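Local coordinates for ERPP protein (Borrelia burgdorferi, PDB 4BOB) that is an outer surface lipoprotein that acquires complement regulators, binding factor H, and so is likely to shield the spirochaete from host complement attack, at residues Ala134-Lys139 / Thr149-Ile154; Val56-Asn61 / Leu79-Val84; Phe35-Lys40 / Glu157-Asn162; Thr49-Leu54 / Thr65-Gly70. All coordinates share one frame; numbering follows the deposited sequence.

Contact 1: residues Ala134-Lys139 / Thr149-Ile154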
loop_
_atom_site.group_PDB
_atom_site.type_symbol
_atom_site.label_atom_id
_atom_site.label_comp_id
_atom_site.label_asym_id
_atom_site.label_seq_id
_atom_site.Cartn_x
_atom_site.Cartn_y
_atom_site.Cartn_z
ATOM N N ALA A 134 -8.238 0.247 -2.382
ATOM C CA ALA A 134 -7.812 1.627 -2.586
ATOM C C ALA A 134 -7.595 2.304 -1.240
ATOM O O ALA A 134 -8.362 2.058 -0.313
ATOM C CB ALA A 134 -8.857 2.383 -3.392
ATOM N N PHE A 135 -6.565 3.149 -1.136
ATOM C CA PHE A 135 -6.305 3.951 0.078
ATOM C C PHE A 135 -5.573 5.260 -0.279
ATOM O O PHE A 135 -4.873 5.340 -1.295
ATOM C CB PHE A 135 -5.481 3.144 1.104
ATOM C CG PHE A 135 -4.184 2.608 0.541
ATOM C CD1 PHE A 135 -4.160 1.429 -0.182
ATOM C CD2 PHE A 135 -2.998 3.306 0.692
ATOM C CE1 PHE A 135 -2.991 0.947 -0.729
ATOM C CE2 PHE A 135 -1.821 2.826 0.132
ATOM C CZ PHE A 135 -1.817 1.642 -0.572
ATOM N N LEU A 136 -5.738 6.274 0.568
ATOM C CA LEU A 136 -5.013 7.557 0.436
ATOM C C LEU A 136 -3.577 7.516 1.011
ATOM O O LEU A 136 -3.305 6.875 2.045
ATOM C CB LEU A 136 -5.784 8.675 1.137
ATOM C CG LEU A 136 -7.210 8.875 0.611
ATOM C CD1 LEU A 136 -8.013 9.832 1.488
ATOM C CD2 LEU A 136 -7.188 9.339 -0.842
ATOM N N GLY A 137 -2.662 8.204 0.336
ATOM C CA GLY A 137 -1.298 8.336 0.816
ATOM C C GLY A 137 -1.168 9.618 1.618
ATOM O O GLY A 137 -2.110 10.038 2.306
ATOM N N ASP A 138 0.005 10.237 1.503
ATOM C CA ASP A 138 0.300 11.541 2.111
ATOM C C ASP A 138 0.095 12.712 1.128
ATOM O O ASP A 138 0.043 12.539 -0.097
ATOM C CB ASP A 138 1.755 11.539 2.676
ATOM C CG ASP A 138 2.062 12.749 3.591
ATOM O OD1 ASP A 138 1.125 13.479 3.960
ATOM O OD2 ASP A 138 3.240 12.990 3.952
ATOM N N LYS A 139 -0.082 13.890 1.720
ATOM C CA LYS A 139 0.196 15.205 1.095
ATOM C C LYS A 139 1.396 15.367 0.158
ATOM O O LYS A 139 2.548 15.030 0.474
ATOM C CB LYS A 139 0.593 16.238 2.178
ATOM C CG LYS A 139 -0.428 17.301 2.543
ATOM C CD LYS A 139 -0.012 17.969 3.864
ATOM C CE LYS A 139 -0.416 19.449 3.987
ATOM N NZ LYS A 139 0.576 20.285 4.731
ATOM N N THR A 149 -3.870 14.841 -1.324
ATOM C CA THR A 149 -3.105 13.673 -0.869
ATOM C C THR A 149 -2.892 12.720 -2.064
ATOM O O THR A 149 -3.491 12.914 -3.118
ATOM C CB THR A 149 -3.874 12.993 0.289
ATOM O OG1 THR A 149 -2.960 12.473 1.258
ATOM C CG2 THR A 149 -4.823 11.902 -0.212
ATOM N N ALA A 150 -2.045 11.708 -1.927
ATOM C CA ALA A 150 -1.885 10.701 -3.004
ATOM C C ALA A 150 -2.952 9.603 -2.850
ATOM O O ALA A 150 -3.410 9.321 -1.738
ATOM C CB ALA A 150 -0.486 10.101 -2.971
ATOM N N GLU A 151 -3.350 8.974 -3.959
ATOM C CA GLU A 151 -4.377 7.919 -3.928
ATOM C C GLU A 151 -3.842 6.634 -4.579
ATOM O O GLU A 151 -3.125 6.689 -5.583
ATOM C CB GLU A 151 -5.658 8.427 -4.606
ATOM C CG GLU A 151 -6.925 7.595 -4.338
ATOM C CD GLU A 151 -8.179 8.425 -4.053
ATOM O OE1 GLU A 151 -8.221 9.629 -4.406
ATOM O OE2 GLU A 151 -9.134 7.870 -3.460
ATOM N N TYR A 152 -4.176 5.479 -4.000
ATOM C CA TYR A 152 -3.580 4.203 -4.429
ATOM C C TYR A 152 -4.578 3.044 -4.503
ATOM O O TYR A 152 -5.576 3.026 -3.781
ATOM C CB TYR A 152 -2.442 3.783 -3.478
ATOM C CG TYR A 152 -1.191 4.642 -3.516
ATOM C CD1 TYR A 152 -0.222 4.469 -4.524
ATOM C CD2 TYR A 152 -0.956 5.606 -2.538
ATOM C CE1 TYR A 152 0.928 5.242 -4.555
ATOM C CE2 TYR A 152 0.189 6.385 -2.571
ATOM C CZ TYR A 152 1.127 6.198 -3.577
ATOM O OH TYR A 152 2.276 6.961 -3.618
ATOM N N ALA A 153 -4.243 2.057 -5.347
ATOM C CA ALA A 153 -5.139 0.958 -5.723
ATOM C C ALA A 153 -4.351 -0.264 -6.112
ATOM O O ALA A 153 -3.526 -0.195 -7.033
ATOM C CB ALA A 153 -6.066 1.361 -6.879
ATOM N N ILE A 154 -4.643 -1.372 -5.416
ATOM C CA ILE A 154 -4.055 -2.705 -5.660
ATOM C C ILE A 154 -5.190 -3.713 -5.920
ATOM O O ILE A 154 -6.193 -3.672 -5.225
ATOM C CB ILE A 154 -3.211 -3.127 -4.438
ATOM C CG1 ILE A 154 -1.885 -2.382 -4.441
ATOM C CG2 ILE A 154 -2.914 -4.624 -4.428
ATOM C CD1 ILE A 154 -1.130 -2.505 -3.135
#
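Tyr-152 sets its CB over one face of the Phe-135 ring, 3.9 Å from the ring centroid, a CH-pi contact displaced toward the rim of the ring. Phe-135 reaches it because CG lies between the backbone N and the carbonyl carbon (chi1 55°), whereas Tyr-152 holds CG anti to its own carbonyl carbon (chi1 -69°). The two rings therefore end up nearly parallel but slid apart, their planes 25° from each other and barely overlapping. The Tyr-152 ring carries on past Gly-137, whose CA sits at the ring edge 4.2 Å from CE2, and its hydroxyl is hydrogen-bonded to Glu-108. Phe-135, Gly-137 and Tyr-152 belong to the antiparallel hairpin of strands 131-139 and 149-155, in which Tyr-152 N donates to Phe-135 O at 2.8 Å. Beyond Leu-136 the register slips by one residue, a beta bulge. There Thr-149 OG1 donates a hydrogen bond to Gly-137 O (2.8 Å) from above the carbonyl plane. On the sheet face of Leu-136 and Glu-151, these two side chains run side by side, with Leu-136 CD2 against Glu-151 CD at 3.5 Å. Leu-136 CD2 also meets Thr-149 CG2 at 3.5 Å, the two side chains crossing at about a right angle.

Contact 2: residues Val56-Asn61 / Leu79-Val84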
loop_
_atom_site.group_PDB
_atom_site.type_symbol
_atom_site.label_atom_id
_atom_site.label_comp_id
_atom_site.label_asym_id
_atom_site.label_seq_id
_atom_site.Cartn_x
_atom_site.Cartn_y
_atom_site.Cartn_z
ATOM N N VAL A 56 5.718 -7.297 -1.266
ATOM C CA VAL A 56 5.306 -7.459 0.121
ATOM C C VAL A 56 6.098 -8.624 0.716
ATOM O O VAL A 56 6.122 -9.736 0.163
ATOM C CB VAL A 56 3.773 -7.636 0.273
ATOM C CG1 VAL A 56 3.352 -7.311 1.700
ATOM C CG2 VAL A 56 3.023 -6.719 -0.686
ATOM N N ARG A 57 6.765 -8.336 1.831
ATOM C CA ARG A 57 7.703 -9.254 2.465
ATOM C C ARG A 57 7.330 -9.404 3.946
ATOM O O ARG A 57 6.981 -8.430 4.617
ATOM C CB ARG A 57 9.140 -8.720 2.314
ATOM C CG ARG A 57 10.257 -9.718 2.651
ATOM C CD ARG A 57 11.477 -9.023 3.241
ATOM N NE ARG A 57 11.938 -7.906 2.406
ATOM C CZ ARG A 57 12.451 -6.760 2.870
ATOM N NH1 ARG A 57 12.568 -6.537 4.184
ATOM N NH2 ARG A 57 12.840 -5.811 2.013
ATOM N N LYS A 58 7.433 -10.636 4.437
ATOM C CA LYS A 58 6.983 -11.017 5.765
ATOM C C LYS A 58 8.171 -11.233 6.711
ATOM O O LYS A 58 8.960 -12.153 6.501
ATOM C CB LYS A 58 6.159 -12.297 5.632
ATOM C CG LYS A 58 5.827 -13.007 6.931
ATOM C CD LYS A 58 5.267 -12.062 7.978
ATOM C CE LYS A 58 4.987 -12.800 9.260
ATOM N NZ LYS A 58 4.802 -11.825 10.357
ATOM N N GLU A 59 8.278 -10.402 7.757
ATOM C CA GLU A 59 9.425 -10.424 8.701
ATOM C C GLU A 59 9.146 -11.224 9.974
ATOM O O GLU A 59 7.990 -11.400 10.377
ATOM C CB GLU A 59 9.795 -9.014 9.220
ATOM C CG GLU A 59 9.675 -7.829 8.290
ATOM C CD GLU A 59 10.931 -7.588 7.479
ATOM O OE1 GLU A 59 11.209 -8.432 6.581
ATOM O OE2 GLU A 59 11.620 -6.553 7.733
ATOM N N GLU A 60 10.231 -11.626 10.639
ATOM C CA GLU A 60 10.194 -12.086 12.044
ATOM C C GLU A 60 9.174 -11.266 12.858
ATOM O O GLU A 60 8.385 -11.815 13.635
ATOM C CB GLU A 60 11.611 -11.978 12.660
ATOM C CG GLU A 60 11.733 -12.190 14.171
ATOM C CD GLU A 60 11.302 -13.580 14.646
ATOM O OE1 GLU A 60 11.310 -14.548 13.839
ATOM O OE2 GLU A 60 10.962 -13.707 15.848
ATOM N N ASN A 61 9.209 -9.949 12.671
ATOM C CA ASN A 61 8.209 -9.065 13.245
ATOM C C ASN A 61 7.692 -8.068 12.189
ATOM O O ASN A 61 8.461 -7.238 11.678
ATOM C CB ASN A 61 8.769 -8.342 14.472
ATOM C CG ASN A 61 7.803 -7.313 15.031
ATOM O OD1 ASN A 61 6.580 -7.442 14.892
ATOM N ND2 ASN A 61 8.345 -6.277 15.661
ATOM N N LEU A 79 5.035 -2.208 9.054
ATOM C CA LEU A 79 4.139 -2.372 10.208
ATOM C C LEU A 79 4.598 -3.600 10.985
ATOM O O LEU A 79 5.103 -4.536 10.379
ATOM C CB LEU A 79 2.719 -2.558 9.709
ATOM C CG LEU A 79 2.552 -3.830 8.877
ATOM C CD1 LEU A 79 1.834 -4.894 9.701
ATOM C CD2 LEU A 79 1.832 -3.579 7.551
ATOM N N LYS A 80 4.430 -3.603 12.306
ATOM C CA LYS A 80 4.906 -4.730 13.137
ATOM C C LYS A 80 3.838 -5.827 13.334
ATOM O O LYS A 80 2.695 -5.661 12.878
ATOM C CB LYS A 80 5.351 -4.210 14.488
ATOM C CG LYS A 80 6.341 -3.048 14.456
ATOM C CD LYS A 80 5.922 -2.047 15.532
ATOM C CE LYS A 80 6.998 -1.046 15.897
ATOM N NZ LYS A 80 6.400 0.035 16.740
ATOM N N GLU A 81 4.195 -6.934 14.014
ATOM C CA GLU A 81 3.262 -8.092 14.182
ATOM C C GLU A 81 1.842 -7.704 14.574
ATOM O O GLU A 81 0.886 -8.135 13.921
ATOM C CB GLU A 81 3.750 -9.120 15.213
ATOM C CG GLU A 81 4.668 -10.231 14.696
ATOM C CD GLU A 81 4.251 -10.848 13.365
ATOM O OE1 GLU A 81 3.456 -11.817 13.350
ATOM O OE2 GLU A 81 4.765 -10.377 12.324
ATOM N N SER A 82 1.703 -6.890 15.619
ATOM C CA SER A 82 0.386 -6.489 16.147
ATOM C C SER A 82 -0.630 -5.896 15.107
ATOM O O SER A 82 -1.848 -6.112 15.233
ATOM C CB SER A 82 0.577 -5.536 17.330
ATOM O OG SER A 82 1.413 -4.458 16.965
ATOM N N GLU A 83 -0.143 -5.200 14.078
ATOM C CA GLU A 83 -1.029 -4.655 13.029
ATOM C C GLU A 83 -1.303 -5.624 11.866
ATOM O O GLU A 83 -2.069 -5.293 10.921
ATOM C CB GLU A 83 -0.448 -3.355 12.480
ATOM C CG GLU A 83 -0.529 -2.228 13.474
ATOM C CD GLU A 83 -1.913 -2.099 14.064
ATOM O OE1 GLU A 83 -2.898 -1.986 13.283
ATOM O OE2 GLU A 83 -2.011 -2.125 15.308
ATOM N N VAL A 84 -0.693 -6.818 11.951
ATOM C CA VAL A 84 -0.759 -7.836 10.878
ATOM C C VAL A 84 -2.178 -8.286 10.541
ATOM O O VAL A 84 -2.542 -8.325 9.362
ATOM C CB VAL A 84 0.112 -9.070 11.222
ATOM C CG1 VAL A 84 -0.152 -10.238 10.270
ATOM C CG2 VAL A 84 1.580 -8.686 11.172
#
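Glu-81 and Asn-61 join two surface turns of the antiparallel sheet: the hairpin turn that leads from strand 48-58 to strand 63-69, and the loop that carries strand 72-79 into helix 84-93. The Glu-81 side chain can be followed outward as it slides past Asn-61 in the opposite direction. Its CB lies 3.3 Å from Asn-61 OD1, and CG keeps beside the same oxygen while also coming within 4.0 Å of Asn-61 CA. A bend at chi2 (-43°) then turns the carboxylate toward the hairpin, its plane 69° from the Asn-61 amide. At the tip, OE2 forms a salt bridge with Lys-58 NZ and accepts a hydrogen bond from Gly-62 N. Lys-58 crosses the glutamate at about a right angle, and its NZ makes a weak hydrogen bond to Glu-59 O as well. Seen from NZ, these two partners lie about at right angles. The Asn-61 amide also meets Lys-80, whose CB lies obliquely off its OD1/ND2 end, 3.5 Å from OD1 and 3.8 Å from ND2. Asn-61 OD1 takes the Glu-81 backbone N-H at 2.6 Å, a nearly straight bond of 165° with the donor tilted from the carbonyl plane.

Contact 3: residues Phe35-Lys40 / Glu157-Asn162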
loop_
_atom_site.group_PDB
_atom_site.type_symbol
_atom_site.label_atom_id
_atom_site.label_comp_id
_atom_site.label_asym_id
_atom_site.label_seq_id
_atom_site.Cartn_x
_atom_site.Cartn_y
_atom_site.Cartn_z
ATOM N N PHE A 35 5.771 -11.862 -1.867
ATOM C CA PHE A 35 5.113 -11.828 -3.155
ATOM C C PHE A 35 4.977 -10.392 -3.691
ATOM O O PHE A 35 5.296 -9.407 -3.011
ATOM C CB PHE A 35 3.767 -12.547 -3.071
ATOM C CG PHE A 35 2.723 -11.799 -2.304
ATOM C CD1 PHE A 35 2.667 -11.874 -0.926
ATOM C CD2 PHE A 35 1.793 -11.017 -2.968
ATOM C CE1 PHE A 35 1.707 -11.180 -0.221
ATOM C CE2 PHE A 35 0.821 -10.335 -2.277
ATOM C CZ PHE A 35 0.771 -10.422 -0.898
ATOM N N THR A 36 4.527 -10.299 -4.932
ATOM C CA THR A 36 4.439 -9.033 -5.631
ATOM C C THR A 36 3.023 -8.905 -6.122
ATOM O O THR A 36 2.323 -9.914 -6.309
ATOM C CB THR A 36 5.422 -8.967 -6.818
ATOM O OG1 THR A 36 6.665 -9.558 -6.435
ATOM C CG2 THR A 36 5.714 -7.550 -7.194
ATOM N N VAL A 37 2.603 -7.655 -6.287
ATOM C CA VAL A 37 1.275 -7.325 -6.818
ATOM C C VAL A 37 1.337 -5.921 -7.451
ATOM O O VAL A 37 2.064 -5.047 -6.979
ATOM C CB VAL A 37 0.161 -7.462 -5.726
ATOM C CG1 VAL A 37 0.594 -6.841 -4.397
ATOM C CG2 VAL A 37 -1.169 -6.886 -6.207
ATOM N N LYS A 38 0.601 -5.740 -8.541
ATOM C CA LYS A 38 0.566 -4.468 -9.252
ATOM C C LYS A 38 -0.044 -3.371 -8.374
ATOM O O LYS A 38 -1.038 -3.599 -7.695
ATOM C CB LYS A 38 -0.262 -4.595 -10.565
ATOM C CG LYS A 38 0.507 -5.117 -11.780
ATOM C CD LYS A 38 1.347 -4.002 -12.412
ATOM C CE LYS A 38 2.351 -4.514 -13.436
ATOM N NZ LYS A 38 3.372 -3.480 -13.756
ATOM N N ILE A 39 0.563 -2.186 -8.396
ATOM C CA ILE A 39 -0.027 -1.007 -7.765
ATOM C C ILE A 39 -0.236 0.098 -8.790
ATOM O O ILE A 39 0.581 0.286 -9.685
ATOM C CB ILE A 39 0.777 -0.484 -6.530
ATOM C CG1 ILE A 39 0.099 0.770 -5.945
ATOM C CG2 ILE A 39 2.252 -0.251 -6.855
ATOM C CD1 ILE A 39 0.162 0.865 -4.441
ATOM N N LYS A 40 -1.369 0.787 -8.630
ATOM C CA LYS A 40 -1.719 1.990 -9.374
ATOM C C LYS A 40 -1.789 3.263 -8.518
ATOM O O LYS A 40 -2.039 3.204 -7.314
ATOM C CB LYS A 40 -3.112 1.809 -9.950
ATOM C CG LYS A 40 -3.280 0.661 -10.907
ATOM C CD LYS A 40 -4.751 0.509 -11.215
ATOM C CE LYS A 40 -4.975 -0.495 -12.331
ATOM N NZ LYS A 40 -4.879 0.164 -13.666
ATOM N N GLU A 157 -8.255 -9.489 -5.831
ATOM C CA GLU A 157 -8.032 -10.912 -6.127
ATOM C C GLU A 157 -6.595 -11.400 -5.948
ATOM O O GLU A 157 -6.356 -12.528 -5.481
ATOM C CB GLU A 157 -8.474 -11.218 -7.564
ATOM C CG GLU A 157 -7.975 -12.559 -8.090
ATOM C CD GLU A 157 -8.903 -13.191 -9.101
ATOM O OE1 GLU A 157 -9.699 -12.448 -9.736
ATOM O OE2 GLU A 157 -8.823 -14.439 -9.248
ATOM N N VAL A 158 -5.631 -10.579 -6.339
ATOM C CA VAL A 158 -4.243 -10.947 -6.079
ATOM C C VAL A 158 -3.922 -10.848 -4.567
ATOM O O VAL A 158 -3.307 -11.756 -4.021
ATOM C CB VAL A 158 -3.243 -10.138 -6.931
ATOM C CG1 VAL A 158 -1.826 -10.615 -6.650
ATOM C CG2 VAL A 158 -3.558 -10.276 -8.417
ATOM N N LEU A 159 -4.365 -9.778 -3.894
ATOM C CA LEU A 159 -4.163 -9.629 -2.439
ATOM C C LEU A 159 -4.800 -10.756 -1.611
ATOM O O LEU A 159 -4.332 -11.094 -0.539
ATOM C CB LEU A 159 -4.705 -8.287 -1.942
ATOM C CG LEU A 159 -3.905 -6.992 -2.158
ATOM C CD1 LEU A 159 -4.702 -5.780 -1.697
ATOM C CD2 LEU A 159 -2.573 -6.997 -1.439
ATOM N N LYS A 160 -5.882 -11.327 -2.110
ATOM C CA LYS A 160 -6.564 -12.406 -1.407
ATOM C C LYS A 160 -5.861 -13.757 -1.611
ATOM O O LYS A 160 -5.628 -14.478 -0.632
ATOM C CB LYS A 160 -8.041 -12.462 -1.822
ATOM C CG LYS A 160 -8.876 -11.365 -1.172
ATOM C CD LYS A 160 -10.267 -11.222 -1.791
ATOM C CE LYS A 160 -11.196 -12.367 -1.411
ATOM N NZ LYS A 160 -12.545 -12.182 -2.035
ATOM N N LYS A 161 -5.527 -14.077 -2.866
ATOM C CA LYS A 161 -4.715 -15.265 -3.207
ATOM C C LYS A 161 -3.463 -15.422 -2.339
ATOM O O LYS A 161 -3.162 -16.519 -1.866
ATOM C CB LYS A 161 -4.282 -15.241 -4.685
ATOM C CG LYS A 161 -5.201 -16.029 -5.607
ATOM C CD LYS A 161 -4.788 -15.951 -7.081
ATOM C CE LYS A 161 -5.832 -16.618 -7.993
ATOM N NZ LYS A 161 -5.840 -16.154 -9.420
ATOM N N ASN A 162 -2.745 -14.324 -2.120
ATOM C CA ASN A 162 -1.423 -14.376 -1.511
ATOM C C ASN A 162 -1.401 -14.085 -0.025
ATOM O O ASN A 162 -0.559 -14.640 0.664
ATOM C CB ASN A 162 -0.481 -13.402 -2.218
ATOM C CG ASN A 162 -0.150 -13.824 -3.651
ATOM O OD1 ASN A 162 0.909 -14.399 -3.904
ATOM N ND2 ASN A 162 -1.037 -13.514 -4.595
#
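Asn-162 places its CB almost over the centre of the Phe-35 ring, 3.3 Å from the centroid, as helix 156-162 packs its last turn on strand 34-42. This is helix-on-sheet packing at the C-terminal end of the fold, with helix and strand segments running nearly antiparallel and their axes 8.9 Å apart. The CH-pi contact is extended by the asparagine amide, which lies only 16° from parallel with the ring and brings OD1 to 3.5 Å from Phe-35 CB. A helical turn earlier, Val-158 CG1 meets Val-37 CG2 at 3.8 Å, the two valines sliding past each other in opposite directions. The other Val-37 methyl, CG1, has a looser contact with Leu-159 CD2 at 4.3 Å. In the next shell, Phe-35 packs on Val-56 and meets Phe-32 edge-to-face, while Leu-159 reaches across to Ile-154 and to Met-91 of helix 84-93, so the short helix also touches the longer one. The amide that lies along the ring is itself fixed from within the helix: with CG anti to the carbonyl carbon (chi1 -68°), Asn-162 ND2 turns back and donates to Val-158 O at 2.9 Å. That oxygen also accepts Asn-162 N, the two donors arriving from opposite faces of the carbonyl plane.

Contact 4: residues Thr49-Leu54 / Thr65-Gly70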
loop_
_atom_site.group_PDB
_atom_site.type_symbol
_atom_site.label_atom_id
_atom_site.label_comp_id
_atom_site.label_asym_id
_atom_site.label_seq_id
_atom_site.Cartn_x
_atom_site.Cartn_y
_atom_site.Cartn_z
ATOM N N THR A 49 -3.752 5.255 -12.991
ATOM C CA THR A 49 -2.715 4.845 -13.936
ATOM C C THR A 49 -1.866 3.794 -13.224
ATOM O O THR A 49 -1.724 3.835 -11.996
ATOM C CB THR A 49 -1.856 6.061 -14.407
ATOM O OG1 THR A 49 -0.818 5.638 -15.307
ATOM C CG2 THR A 49 -1.228 6.788 -13.229
ATOM N N ASP A 50 -1.319 2.843 -13.977
ATOM C CA ASP A 50 -0.383 1.891 -13.381
ATOM C C ASP A 50 0.926 2.590 -12.999
ATOM O O ASP A 50 1.538 3.264 -13.835
ATOM C CB ASP A 50 -0.080 0.748 -14.343
ATOM C CG ASP A 50 -1.247 -0.164 -14.549
ATOM O OD1 ASP A 50 -2.280 0.072 -13.903
ATOM O OD2 ASP A 50 -1.129 -1.117 -15.351
ATOM N N LEU A 51 1.336 2.411 -11.739
ATOM C CA LEU A 51 2.562 2.989 -11.164
ATOM C C LEU A 51 3.741 2.008 -11.179
ATOM O O LEU A 51 4.845 2.368 -11.600
ATOM C CB LEU A 51 2.275 3.399 -9.723
ATOM C CG LEU A 51 3.405 3.946 -8.849
ATOM C CD1 LEU A 51 4.088 5.160 -9.498
ATOM C CD2 LEU A 51 2.813 4.301 -7.494
ATOM N N GLY A 52 3.506 0.778 -10.699
ATOM C CA GLY A 52 4.513 -0.293 -10.750
ATOM C C GLY A 52 4.083 -1.570 -10.034
ATOM O O GLY A 52 2.891 -1.904 -10.004
ATOM N N ASP A 53 5.070 -2.284 -9.472
ATOM C CA ASP A 53 4.851 -3.470 -8.632
ATOM C C ASP A 53 5.324 -3.248 -7.190
ATOM O O ASP A 53 6.343 -2.591 -6.948
ATOM C CB ASP A 53 5.610 -4.680 -9.183
ATOM C CG ASP A 53 5.199 -5.039 -10.593
ATOM O OD1 ASP A 53 5.294 -4.135 -11.430
ATOM O OD2 ASP A 53 4.803 -6.206 -10.865
ATOM N N LEU A 54 4.591 -3.849 -6.251
ATOM C CA LEU A 54 4.820 -3.698 -4.825
ATOM C C LEU A 54 5.213 -5.047 -4.245
ATOM O O LEU A 54 4.478 -6.033 -4.403
ATOM C CB LEU A 54 3.543 -3.194 -4.144
ATOM C CG LEU A 54 3.604 -2.787 -2.665
ATOM C CD1 LEU A 54 4.185 -1.395 -2.490
ATOM C CD2 LEU A 54 2.209 -2.822 -2.057
ATOM N N THR A 65 6.843 -3.634 2.978
ATOM C CA THR A 65 6.449 -3.544 1.575
ATOM C C THR A 65 7.250 -2.419 0.927
ATOM O O THR A 65 7.461 -1.360 1.538
ATOM C CB THR A 65 4.946 -3.261 1.399
ATOM O OG1 THR A 65 4.726 -1.861 1.483
ATOM C CG2 THR A 65 4.097 -3.962 2.471
ATOM N N GLY A 66 7.694 -2.663 -0.305
ATOM C CA GLY A 66 8.558 -1.730 -1.039
ATOM C C GLY A 66 8.142 -1.499 -2.484
ATOM O O GLY A 66 7.689 -2.413 -3.184
ATOM N N LEU A 67 8.316 -0.259 -2.924
ATOM C CA LEU A 67 7.889 0.171 -4.246
ATOM C C LEU A 67 9.047 0.156 -5.234
ATOM O O LEU A 67 10.037 0.881 -5.071
ATOM C CB LEU A 67 7.284 1.590 -4.197
ATOM C CG LEU A 67 6.668 2.156 -5.509
ATOM C CD1 LEU A 67 5.782 1.156 -6.265
ATOM C CD2 LEU A 67 5.897 3.431 -5.218
ATOM N N ASN A 68 8.890 -0.675 -6.267
ATOM C CA ASN A 68 9.687 -0.585 -7.493
ATOM C C ASN A 68 8.883 0.089 -8.599
ATOM O O ASN A 68 8.247 -0.576 -9.395
ATOM C CB ASN A 68 10.110 -1.969 -7.941
ATOM C CG ASN A 68 10.745 -2.735 -6.842
ATOM O OD1 ASN A 68 10.132 -3.619 -6.266
ATOM N ND2 ASN A 68 11.952 -2.357 -6.491
ATOM N N ALA A 69 8.911 1.411 -8.621
ATOM C CA ALA A 69 8.209 2.200 -9.611
ATOM C C ALA A 69 9.251 2.913 -10.434
ATOM O O ALA A 69 10.152 3.558 -9.870
ATOM C CB ALA A 69 7.315 3.215 -8.932
ATOM N N GLY A 70 9.118 2.802 -11.762
ATOM C CA GLY A 70 10.093 3.348 -12.704
ATOM C C GLY A 70 11.401 2.644 -12.447
ATOM O O GLY A 70 11.430 1.412 -12.349
#
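Asn-68 N donates to Asp-53 O at 3.3 Å, where the strand segments 49-54 and 65-69 meet in antiparallel sense with their axes 132° apart. They are the two arms of a beta hairpin, and the first arm is shaped by a classic beta bulge, Leu-51 and Gly-52 both facing Ile-39 of the neighbouring strand 34-42. Beside the hydrogen-bonded pair Asp-53 and Asn-68, the non-hydrogen-bonded pair Leu-54 and Leu-67 directs its side chains to the opposite face of the sheet.

Leu-51 makes the main apolar link. Its CG is anti to the backbone N (chi1 176°), which carries the forked end over to the second arm. There the branches part: CD1 lies against Ala-69 CB at 3.8 Å, while CD2 touches Leu-67 CD2 at 3.9 Å, the leucines crossing at about a right angle. All three of these residues also pack on Tyr-105. The other terminal methyl of Leu-67, CD1, rests 3.8 Å from Asp-53 O.

On the sheet face of Asp-53 and Asn-68, the Asp-53 carboxylate forms a salt bridge with Lys-38. Thr-65 likewise looks elsewhere for its hydrogen bond, which OG1 makes with Phe-77 O. Thr-65 OG1 is also 4.0 Å from Leu-54 CD1. Leu-54 also packs on Phe-76, so its side chain spans from this hairpin to strand 72-79. On the hairpin itself, Leu-54 CD1 lies 3.7 Å from Gly-66 O.

Overall arrangement
From the N terminus, strand 34-42 opens contact 3, and its loop stays open for almost the whole chain. Strand 48-58 then starts contact 4 and, farther along, contact 2. Contact 4 closes first, at strand 63-69, as a local hairpin; contact 2 closes after strand 72-79, so the two cross. Both nest within contact 3, as does contact 1, a later hairpin that opens only after contact 2 has closed. The chain passes from contact 1 straight into helix 156-162, which closes contact 3. Because strands 149-155 and 34-42 are neighbours, the first and last strands meet mid-sheet, where Ile-154 packs on Val-37, Leu-54 and Leu-159, joining contacts 1, 3 and 4.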